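Local coordinates for attachment invasion locus protein (Yersinia pestis, PDB 3QRA), which promotes the attachment of Yersinia pestis to host cells and their invasion, as an outer-membrane beta-barrel protein, at residues K33-F38 and G77-I82; S87-L92 and D133-Y138; L122-N125 and V131-A134. One frame throughout, in Å; residues are numbered along the deposited sequence.

Interaction 1 (K33-F38 and G77-I82); sequences KYRYEF and GPVFRI
R35 and E37 meet V79 and R81 on the inner side of an eight-stranded antiparallel beta-barrel, passing over the intervening strand 42-53. The segment axes come no nearer than 8.5 Å, so side chains and one water span the gap. The ionic part is a salt-bridge network of R35, E37 and R81. R81 grips the carboxylate side-on: R81 NE donates to E37 OE1 at 3.0 Å and R81 NH2 to E37 OE2 at 3.2 Å. Both oxygens lie near the guanidinium plane, yet each is met from above the carboxylate plane. The R81 chain bends at chi3 (-63°), which swings its nitrogens round to E37. The guanidinium planes of R35 and R81 are only 7° apart, with R35 NH2 3.3 Å from R81 NH2. E37 probably offsets this closeness of like charges, assisted by a long, purely electrostatic approach to R35. R156 also pairs with E37. On the apolar side, V79 CG2 lies over the R35 guanidinium face remote from E37, 3.6 Å from R35 CZ. Among the polar atoms, R35 NE is buried without a partner, R35 NH2 bonds to S87 OG, and a water accepts from R35 NH2 at 2.9 Å and donates to V79 O at 3.0 Å.

Interaction 2 (S87-L92 and D133-Y138); sequences SLYGLL and DASYEY. With C8E ((hydroxyethyloxy)tri(ethyloxy)octane), chain H.
Y89 leans over strand 108-124, inside the beta-barrel, to D133 and S135. The tight part is gathered round one phenol oxygen. Y89 OH donates to D133 OD1 at 2.6 Å, on the syn side of the carboxylate and 24° out of its plane. The ring and carboxylate planes are almost parallel, 2° apart, and D133 OD1 sits at the ring edge, near the ring plane. The same hydroxyl, Y89 OH, presses on S135 CB at 3.2 Å. Y89 reaches this place with CG between its backbone N and carbonyl carbon (chi1 58°), while the hydroxyl of S135 is taken by K33.

Further along, the contact loosens: L91 points toward the other strand, but its side chain comes no closer than 5.2 Å. Outside the barrel wall, A134 and Y136 meet a bound detergent molecule instead, with C8E C8 3.5 Å from Y136 CD2 and O9 over one face of the Y136 ring. Inside, K33 forms a salt bridge with OD2 of D133, and Q123 is a second donor to the acid. With a lysine and two neutral donors around it, the buried carboxylate is probably kept ionised.

Interaction 3 (L122-N125 and V131-A134); sequences LQFN and VIDA
Q123 and D133 supply the side-chain hydrogen bond of this strand pair: Q123 NE2 donates to D133 OD1 at 3.0 Å, nearly straight at 169°. The acceptor lies in the plane of the amide, but the donor comes at the carboxylate from above its plane, the two flat groups being turned 77° against each other. A bend at chi2 (-148°) brings the glutamine amide round to the acid. Its other end is held too, for Q123 OE1 accepts from R35 NH1, so both ends of the amide are fixed and its rotation is settled.

Four backbone bonds tie the strands in register. L122 and A134 make one hydrogen-bonded pair, with L122 N 2.9 Å from A134 O and A134 N 3.0 Å from L122 O. F124 and I132 make the next, F124 N lying 2.8 Å from I132 O and I132 N 2.9 Å from F124 O. Between them Q123 faces D133 as a non-hydrogen-bonded pair. This is the end of the beta hairpin formed by strands 108-124 and 130-141, two adjacent strands of the barrel wall, close to the turn that joins them.

The alternation of strand residues sorts the packing. Q123 and D133 point into the lumen, where V131 CG1 also lies against the glutamine, 3.7 Å from Q123 OE1. L122, F124, I132 and A134 line the outer surface, as suits a wall facing lipid. Here F124 and I132 run side by side in the same direction, I132 CD1 meeting the edge of the phenyl ring at F124 CD2, 3.9 Å away. Near the turn, N125 lies alongside V131; its ND2 bonds to F130 O, while its OD1 accepts from R81 NH2.

How the interactions relate
All three contacts belong to one barrel, and their centres lie 10 to 11 Å apart. K33, on the first segment of interaction 1, joins it to interactions 2 and 3: K33 NZ sits 2.8 Å from D133 OD2 and 2.8 Å from S135 OG. Interactions 2 and 3 share D133 and A134, and strand 108-124 lies between strands 86-102 and 130-141, with S87 O 2.9 Å from Q123 N. A second tie runs from interaction 1 to interaction 3, R81 NH2 being 3.1 Å from N125 OD1. The result is a continuous polar and charged network inside the barrel, set against an outer face where detergent is bound.

Interaction 1 (K33-F38 and G77-I82)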
loop_
_atom_site.group_PDB
_atom_site.type_symbol
_atom_site.label_atom_id
_atom_site.label_comp_id
_atom_site.label_asym_id
_atom_site.label_seq_id
_atom_site.Cartn_x
_atom_site.Cartn_y
_atom_site.Cartn_z
ATOM N N LYS A 33 -4.874 2.370 -7.228
ATOM C CA LYS A 33 -5.353 1.029 -7.583
ATOM C C LYS A 33 -6.135 1.084 -8.878
ATOM O O LYS A 33 -6.846 2.063 -9.139
ATOM C CB LYS A 33 -6.201 0.403 -6.465
ATOM C CG LYS A 33 -5.407 0.050 -5.201
ATOM C CD LYS A 33 -6.017 -1.215 -4.537
ATOM C CE LYS A 33 -5.296 -1.571 -3.233
ATOM N NZ LYS A 33 -5.636 -0.621 -2.129
ATOM N N TYR A 34 -5.990 0.034 -9.685
ATOM C CA TYR A 34 -6.699 -0.072 -10.953
ATOM C C TYR A 34 -7.329 -1.455 -11.029
ATOM O O TYR A 34 -6.644 -2.456 -10.858
ATOM C CB TYR A 34 -5.762 0.130 -12.141
ATOM C CG TYR A 34 -6.429 -0.243 -13.456
ATOM C CD1 TYR A 34 -7.324 0.613 -14.069
ATOM C CD2 TYR A 34 -6.194 -1.477 -14.044
ATOM C CE1 TYR A 34 -7.950 0.261 -15.265
ATOM C CE2 TYR A 34 -6.812 -1.837 -15.233
ATOM C CZ TYR A 34 -7.686 -0.969 -15.834
ATOM O OH TYR A 34 -8.298 -1.348 -17.012
ATOM N N ARG A 35 -8.633 -1.494 -11.268
ATOM C CA ARG A 35 -9.386 -2.743 -11.297
ATOM C C ARG A 35 -10.024 -2.915 -12.652
ATOM O O ARG A 35 -10.475 -1.943 -13.263
ATOM C CB ARG A 35 -10.488 -2.723 -10.232
ATOM C CG ARG A 35 -11.407 -3.949 -10.255
ATOM C CD ARG A 35 -12.530 -3.764 -9.245
ATOM N NE ARG A 35 -13.520 -4.844 -9.268
ATOM C CZ ARG A 35 -14.572 -4.872 -8.462
ATOM N NH1 ARG A 35 -14.744 -3.877 -7.603
ATOM N NH2 ARG A 35 -15.446 -5.886 -8.502
ATOM N N TYR A 36 -10.055 -4.149 -13.137
ATOM C CA TYR A 36 -10.761 -4.445 -14.369
ATOM C C TYR A 36 -11.583 -5.703 -14.148
ATOM O O TYR A 36 -11.072 -6.711 -13.674
ATOM C CB TYR A 36 -9.801 -4.640 -15.541
ATOM C CG TYR A 36 -10.531 -4.815 -16.864
ATOM C CD1 TYR A 36 -10.885 -3.707 -17.631
ATOM C CD2 TYR A 36 -10.887 -6.073 -17.330
ATOM C CE1 TYR A 36 -11.550 -3.841 -18.820
ATOM C CE2 TYR A 36 -11.573 -6.218 -18.551
ATOM C CZ TYR A 36 -11.893 -5.088 -19.282
ATOM O OH TYR A 36 -12.558 -5.174 -20.488
ATOM N N GLU A 37 -12.847 -5.628 -14.478
ATOM C CA GLU A 37 -13.763 -6.721 -14.290
ATOM C C GLU A 37 -13.939 -7.481 -15.621
ATOM O O GLU A 37 -14.398 -6.924 -16.548
ATOM C CB GLU A 37 -15.094 -6.222 -13.746
ATOM C CG GLU A 37 -15.050 -5.726 -12.326
ATOM C CD GLU A 37 -16.306 -5.094 -11.835
ATOM O OE1 GLU A 37 -17.299 -5.768 -11.651
ATOM O OE2 GLU A 37 -16.294 -3.899 -11.617
ATOM N N PHE A 38 -13.503 -8.728 -15.659
ATOM C CA PHE A 38 -13.536 -9.604 -16.822
ATOM C C PHE A 38 -14.915 -10.123 -17.093
ATOM O O PHE A 38 -15.227 -10.443 -18.185
ATOM C CB PHE A 38 -12.763 -10.867 -16.568
ATOM C CG PHE A 38 -11.405 -10.656 -16.293
ATOM C CD1 PHE A 38 -10.630 -10.024 -17.196
ATOM C CD2 PHE A 38 -10.868 -11.077 -15.124
ATOM C CE1 PHE A 38 -9.335 -9.806 -16.932
ATOM C CE2 PHE A 38 -9.582 -10.893 -14.884
ATOM C CZ PHE A 38 -8.809 -10.244 -15.772
ATOM N N GLY A 77 -3.880 -9.042 -7.939
ATOM C CA GLY A 77 -4.599 -10.259 -7.613
ATOM C C GLY A 77 -6.052 -10.240 -8.024
ATOM O O GLY A 77 -6.523 -9.255 -8.601
ATOM N N PRO A 78 -6.774 -11.336 -7.730
ATOM C CA PRO A 78 -8.169 -11.451 -8.164
ATOM C C PRO A 78 -9.112 -10.651 -7.272
ATOM O O PRO A 78 -8.879 -10.521 -6.063
ATOM C CB PRO A 78 -8.452 -12.958 -8.022
ATOM C CG PRO A 78 -7.609 -13.366 -6.811
ATOM C CD PRO A 78 -6.342 -12.491 -6.910
ATOM N N VAL A 79 -10.159 -10.097 -7.874
ATOM C CA VAL A 79 -11.184 -9.402 -7.109
ATOM C C VAL A 79 -12.536 -10.075 -7.388
ATOM O O VAL A 79 -12.863 -10.376 -8.537
ATOM C CB VAL A 79 -11.195 -7.846 -7.362
ATOM C CG1 VAL A 79 -11.083 -7.501 -8.840
ATOM C CG2 VAL A 79 -12.426 -7.191 -6.722
ATOM N N PHE A 80 -13.292 -10.332 -6.325
ATOM C CA PHE A 80 -14.548 -11.069 -6.402
ATOM C C PHE A 80 -15.690 -10.149 -6.043
ATOM O O PHE A 80 -15.729 -9.608 -4.938
ATOM C CB PHE A 80 -14.526 -12.256 -5.416
ATOM C CG PHE A 80 -13.423 -13.236 -5.690
ATOM C CD1 PHE A 80 -13.629 -14.300 -6.553
ATOM C CD2 PHE A 80 -12.170 -13.070 -5.116
ATOM C CE1 PHE A 80 -12.606 -15.200 -6.827
ATOM C CE2 PHE A 80 -11.144 -13.959 -5.390
ATOM C CZ PHE A 80 -11.366 -15.033 -6.246
ATOM N N ARG A 81 -16.624 -9.962 -6.968
ATOM C CA ARG A 81 -17.759 -9.105 -6.682
ATOM C C ARG A 81 -18.797 -9.916 -5.939
ATOM O O ARG A 81 -19.187 -10.987 -6.393
ATOM C CB ARG A 81 -18.352 -8.507 -7.969
ATOM C CG ARG A 81 -19.619 -7.700 -7.722
ATOM C CD ARG A 81 -19.975 -6.788 -8.916
ATOM N NE ARG A 81 -18.963 -5.762 -9.184
ATOM C CZ ARG A 81 -18.852 -4.627 -8.497
ATOM N NH1 ARG A 81 -19.673 -4.378 -7.480
ATOM N NH2 ARG A 81 -17.918 -3.738 -8.822
ATOM N N ILE A 82 -19.218 -9.425 -4.779
ATOM C CA ILE A 82 -20.259 -10.104 -4.013
ATOM C C ILE A 82 -21.633 -9.712 -4.518
ATOM O O ILE A 82 -22.498 -10.565 -4.773
ATOM C CB ILE A 82 -20.192 -9.752 -2.531
ATOM C CG1 ILE A 82 -18.780 -9.981 -1.995
ATOM C CG2 ILE A 82 -21.241 -10.560 -1.751
ATOM C CD1 ILE A 82 -18.640 -9.657 -0.525
HETATM O O HOH W 1 -14.553 -8.303 -9.878
#

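Interaction 2 (S87-L92 and D133-Y138)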
loop_
_atom_site.group_PDB
_atom_site.type_symbol
_atom_site.label_atom_id
_atom_site.label_comp_id
_atom_site.label_asym_id
_atom_site.label_seq_id
_atom_site.Cartn_x
_atom_site.Cartn_y
_atom_site.Cartn_z
ATOM N N SER A 87 -17.110 -5.717 -3.176
ATOM C CA SER A 87 -16.220 -6.696 -3.766
ATOM C C SER A 87 -15.025 -6.890 -2.841
ATOM O O SER A 87 -14.593 -5.948 -2.180
ATOM C CB SER A 87 -15.723 -6.209 -5.130
ATOM O OG SER A 87 -16.811 -5.933 -5.995
ATOM N N LEU A 88 -14.480 -8.099 -2.827
ATOM C CA LEU A 88 -13.342 -8.443 -1.963
ATOM C C LEU A 88 -12.153 -8.869 -2.795
ATOM O O LEU A 88 -12.309 -9.535 -3.795
ATOM C CB LEU A 88 -13.716 -9.624 -1.073
ATOM C CG LEU A 88 -14.987 -9.547 -0.240
ATOM C CD1 LEU A 88 -15.218 -10.889 0.463
ATOM C CD2 LEU A 88 -14.900 -8.414 0.761
ATOM N N TYR A 89 -10.948 -8.534 -2.375
ATOM C CA TYR A 89 -9.793 -8.939 -3.161
ATOM C C TYR A 89 -8.579 -9.363 -2.321
ATOM O O TYR A 89 -8.438 -8.984 -1.149
ATOM C CB TYR A 89 -9.418 -7.853 -4.172
ATOM C CG TYR A 89 -9.092 -6.478 -3.593
ATOM C CD1 TYR A 89 -7.840 -6.213 -3.028
ATOM C CD2 TYR A 89 -10.016 -5.437 -3.658
ATOM C CE1 TYR A 89 -7.528 -4.956 -2.517
ATOM C CE2 TYR A 89 -9.708 -4.157 -3.152
ATOM C CZ TYR A 89 -8.466 -3.927 -2.595
ATOM O OH TYR A 89 -8.151 -2.660 -2.119
ATOM N N GLY A 90 -7.721 -10.172 -2.937
ATOM C CA GLY A 90 -6.462 -10.579 -2.330
ATOM C C GLY A 90 -5.328 -10.273 -3.294
ATOM O O GLY A 90 -5.457 -10.493 -4.502
ATOM N N LEU A 91 -4.218 -9.762 -2.761
ATOM C CA LEU A 91 -3.113 -9.258 -3.573
ATOM C C LEU A 91 -1.781 -9.886 -3.174
ATOM O O LEU A 91 -1.559 -10.221 -2.011
ATOM C CB LEU A 91 -2.993 -7.739 -3.417
ATOM C CG LEU A 91 -4.274 -6.948 -3.696
ATOM C CD1 LEU A 91 -4.053 -5.466 -3.467
ATOM C CD2 LEU A 91 -4.746 -7.192 -5.124
ATOM N N LEU A 92 -0.909 -10.032 -4.161
ATOM C CA LEU A 92 0.431 -10.545 -3.962
ATOM C C LEU A 92 1.361 -9.759 -4.860
ATOM O O LEU A 92 0.994 -9.356 -5.976
ATOM C CB LEU A 92 0.499 -12.028 -4.340
ATOM C CG LEU A 92 1.861 -12.697 -4.151
ATOM C CD1 LEU A 92 2.210 -12.756 -2.682
ATOM C CD2 LEU A 92 1.844 -14.111 -4.754
ATOM N N ASP A 133 -12.193 2.526 -1.791
ATOM C CA ASP A 133 -11.297 1.384 -1.739
ATOM C C ASP A 133 -10.606 1.355 -0.379
ATOM O O ASP A 133 -10.183 2.393 0.111
ATOM C CB ASP A 133 -10.247 1.493 -2.859
ATOM C CG ASP A 133 -9.199 0.385 -2.784
ATOM O OD1 ASP A 133 -9.490 -0.722 -3.279
ATOM O OD2 ASP A 133 -8.094 0.621 -2.233
ATOM N N ALA A 134 -10.480 0.179 0.230
ATOM C CA ALA A 134 -9.709 0.091 1.474
ATOM C C ALA A 134 -8.963 -1.221 1.509
ATOM O O ALA A 134 -9.516 -2.258 1.146
ATOM C CB ALA A 134 -10.613 0.225 2.708
ATOM N N SER A 135 -7.706 -1.183 1.934
ATOM C CA SER A 135 -6.941 -2.426 1.985
ATOM C C SER A 135 -5.814 -2.388 3.003
ATOM O O SER A 135 -5.441 -1.325 3.499
ATOM C CB SER A 135 -6.393 -2.777 0.589
ATOM O OG SER A 135 -5.251 -2.002 0.263
ATOM N N TYR A 136 -5.300 -3.572 3.318
ATOM C CA TYR A 136 -4.141 -3.724 4.184
ATOM C C TYR A 136 -3.089 -4.539 3.439
ATOM O O TYR A 136 -3.412 -5.434 2.635
ATOM C CB TYR A 136 -4.514 -4.411 5.506
ATOM C CG TYR A 136 -3.306 -4.744 6.355
ATOM C CD1 TYR A 136 -2.695 -3.767 7.139
ATOM C CD2 TYR A 136 -2.772 -6.032 6.375
ATOM C CE1 TYR A 136 -1.586 -4.066 7.918
ATOM C CE2 TYR A 136 -1.654 -6.333 7.149
ATOM C CZ TYR A 136 -1.071 -5.345 7.913
ATOM O OH TYR A 136 0.035 -5.624 8.689
ATOM N N GLU A 137 -1.830 -4.212 3.695
ATOM C CA GLU A 137 -0.712 -4.877 3.061
ATOM C C GLU A 137 0.358 -5.165 4.099
ATOM O O GLU A 137 0.553 -4.382 5.003
ATOM C CB GLU A 137 -0.144 -3.951 1.999
ATOM C CG GLU A 137 1.063 -4.469 1.264
ATOM C CD GLU A 137 1.381 -3.549 0.108
ATOM O OE1 GLU A 137 0.582 -3.543 -0.854
ATOM O OE2 GLU A 137 2.385 -2.806 0.188
ATOM N N TYR A 138 1.061 -6.278 3.944
ATOM C CA TYR A 138 2.130 -6.675 4.856
ATOM C C TYR A 138 3.354 -7.095 4.055
ATOM O O TYR A 138 3.238 -7.774 3.031
ATOM C CB TYR A 138 1.668 -7.845 5.723
ATOM C CG TYR A 138 2.749 -8.421 6.603
ATOM C CD1 TYR A 138 3.116 -7.793 7.793
ATOM C CD2 TYR A 138 3.396 -9.608 6.256
ATOM C CE1 TYR A 138 4.114 -8.339 8.617
ATOM C CE2 TYR A 138 4.386 -10.156 7.069
ATOM C CZ TYR A 138 4.742 -9.517 8.236
ATOM O OH TYR A 138 5.716 -10.074 9.037
HETATM C C1 C8E H . -10.396 -3.241 4.655
HETATM C C2 C8E H . -9.184 -4.136 4.880
HETATM C C3 C8E H . -9.596 -5.587 5.100
HETATM C C4 C8E H . -8.444 -6.540 4.793
HETATM C C5 C8E H . -8.159 -7.479 5.963
HETATM C C6 C8E H . -6.713 -7.376 6.440
HETATM C C7 C8E H . -6.600 -7.772 7.907
HETATM C C8 C8E H . -5.174 -7.626 8.424
HETATM O O9 C8E H . -5.198 -7.226 9.778
#

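Interaction 3 (L122-N125 and V131-A134)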
loop_
_atom_site.group_PDB
_atom_site.type_symbol
_atom_site.label_atom_id
_atom_site.label_comp_id
_atom_site.label_asym_id
_atom_site.label_seq_id
_atom_site.Cartn_x
_atom_site.Cartn_y
_atom_site.Cartn_z
ATOM N N LEU A 122 -11.087 -4.409 0.081
ATOM C CA LEU A 122 -12.368 -4.362 -0.524
ATOM C C LEU A 122 -12.671 -3.089 -1.250
ATOM O O LEU A 122 -12.095 -2.090 -0.990
ATOM C CB LEU A 122 -13.426 -4.654 0.465
ATOM C CG LEU A 122 -13.507 -3.839 1.682
ATOM C CD1 LEU A 122 -14.303 -2.694 1.334
ATOM C CD2 LEU A 122 -14.175 -4.597 2.786
ATOM N N GLN A 123 -13.602 -3.211 -2.167
ATOM C CA GLN A 123 -14.126 -2.029 -2.849
ATOM C C GLN A 123 -15.622 -1.924 -2.621
ATOM O O GLN A 123 -16.358 -2.911 -2.735
ATOM C CB GLN A 123 -13.833 -2.062 -4.353
ATOM C CG GLN A 123 -12.341 -2.140 -4.670
ATOM C CD GLN A 123 -11.987 -1.430 -5.957
ATOM O OE1 GLN A 123 -12.721 -1.508 -6.949
ATOM N NE2 GLN A 123 -10.859 -0.724 -5.950
ATOM N N PHE A 124 -16.060 -0.706 -2.319
ATOM C CA PHE A 124 -17.457 -0.381 -2.098
ATOM C C PHE A 124 -17.914 0.575 -3.202
ATOM O O PHE A 124 -17.244 1.572 -3.481
ATOM C CB PHE A 124 -17.605 0.278 -0.720
ATOM C CG PHE A 124 -18.979 0.815 -0.435
ATOM C CD1 PHE A 124 -20.098 0.001 -0.538
ATOM C CD2 PHE A 124 -19.148 2.129 -0.024
ATOM C CE1 PHE A 124 -21.363 0.501 -0.270
ATOM C CE2 PHE A 124 -20.411 2.632 0.250
ATOM C CZ PHE A 124 -21.518 1.815 0.127
ATOM N N ASN A 125 -19.042 0.263 -3.836
ATOM C CA ASN A 125 -19.633 1.150 -4.838
ATOM C C ASN A 125 -20.954 1.715 -4.339
ATOM O O ASN A 125 -21.999 1.093 -4.526
ATOM C CB ASN A 125 -19.878 0.397 -6.157
ATOM C CG ASN A 125 -18.636 -0.314 -6.665
ATOM O OD1 ASN A 125 -18.587 -1.547 -6.705
ATOM N ND2 ASN A 125 -17.611 0.461 -7.027
ATOM N N VAL A 131 -16.191 4.614 -6.550
ATOM C CA VAL A 131 -15.430 3.600 -5.821
ATOM C C VAL A 131 -14.898 4.165 -4.530
ATOM O O VAL A 131 -14.401 5.218 -4.523
ATOM C CB VAL A 131 -14.185 3.155 -6.554
ATOM C CG1 VAL A 131 -13.600 1.965 -5.906
ATOM C CG2 VAL A 131 -14.445 2.851 -7.841
ATOM N N ILE A 132 -15.018 3.410 -3.469
ATOM C CA ILE A 132 -14.298 3.634 -2.235
ATOM C C ILE A 132 -13.491 2.372 -2.010
ATOM O O ILE A 132 -14.027 1.272 -2.079
ATOM C CB ILE A 132 -15.256 3.876 -1.062
ATOM C CG1 ILE A 132 -16.123 5.110 -1.351
ATOM C CG2 ILE A 132 -14.465 4.039 0.247
ATOM C CD1 ILE A 132 -17.093 5.443 -0.253
ATOM N N ASP A 133 -12.193 2.526 -1.791
ATOM C CA ASP A 133 -11.297 1.384 -1.739
ATOM C C ASP A 133 -10.606 1.355 -0.379
ATOM O O ASP A 133 -10.183 2.393 0.111
ATOM C CB ASP A 133 -10.247 1.493 -2.859
ATOM C CG ASP A 133 -9.199 0.385 -2.784
ATOM O OD1 ASP A 133 -9.490 -0.722 -3.279
ATOM O OD2 ASP A 133 -8.094 0.621 -2.233
ATOM N N ALA A 134 -10.480 0.179 0.230
ATOM C CA ALA A 134 -9.709 0.091 1.474
ATOM C C ALA A 134 -8.963 -1.221 1.509
ATOM O O ALA A 134 -9.516 -2.258 1.146
ATOM C CB ALA A 134 -10.613 0.225 2.708
#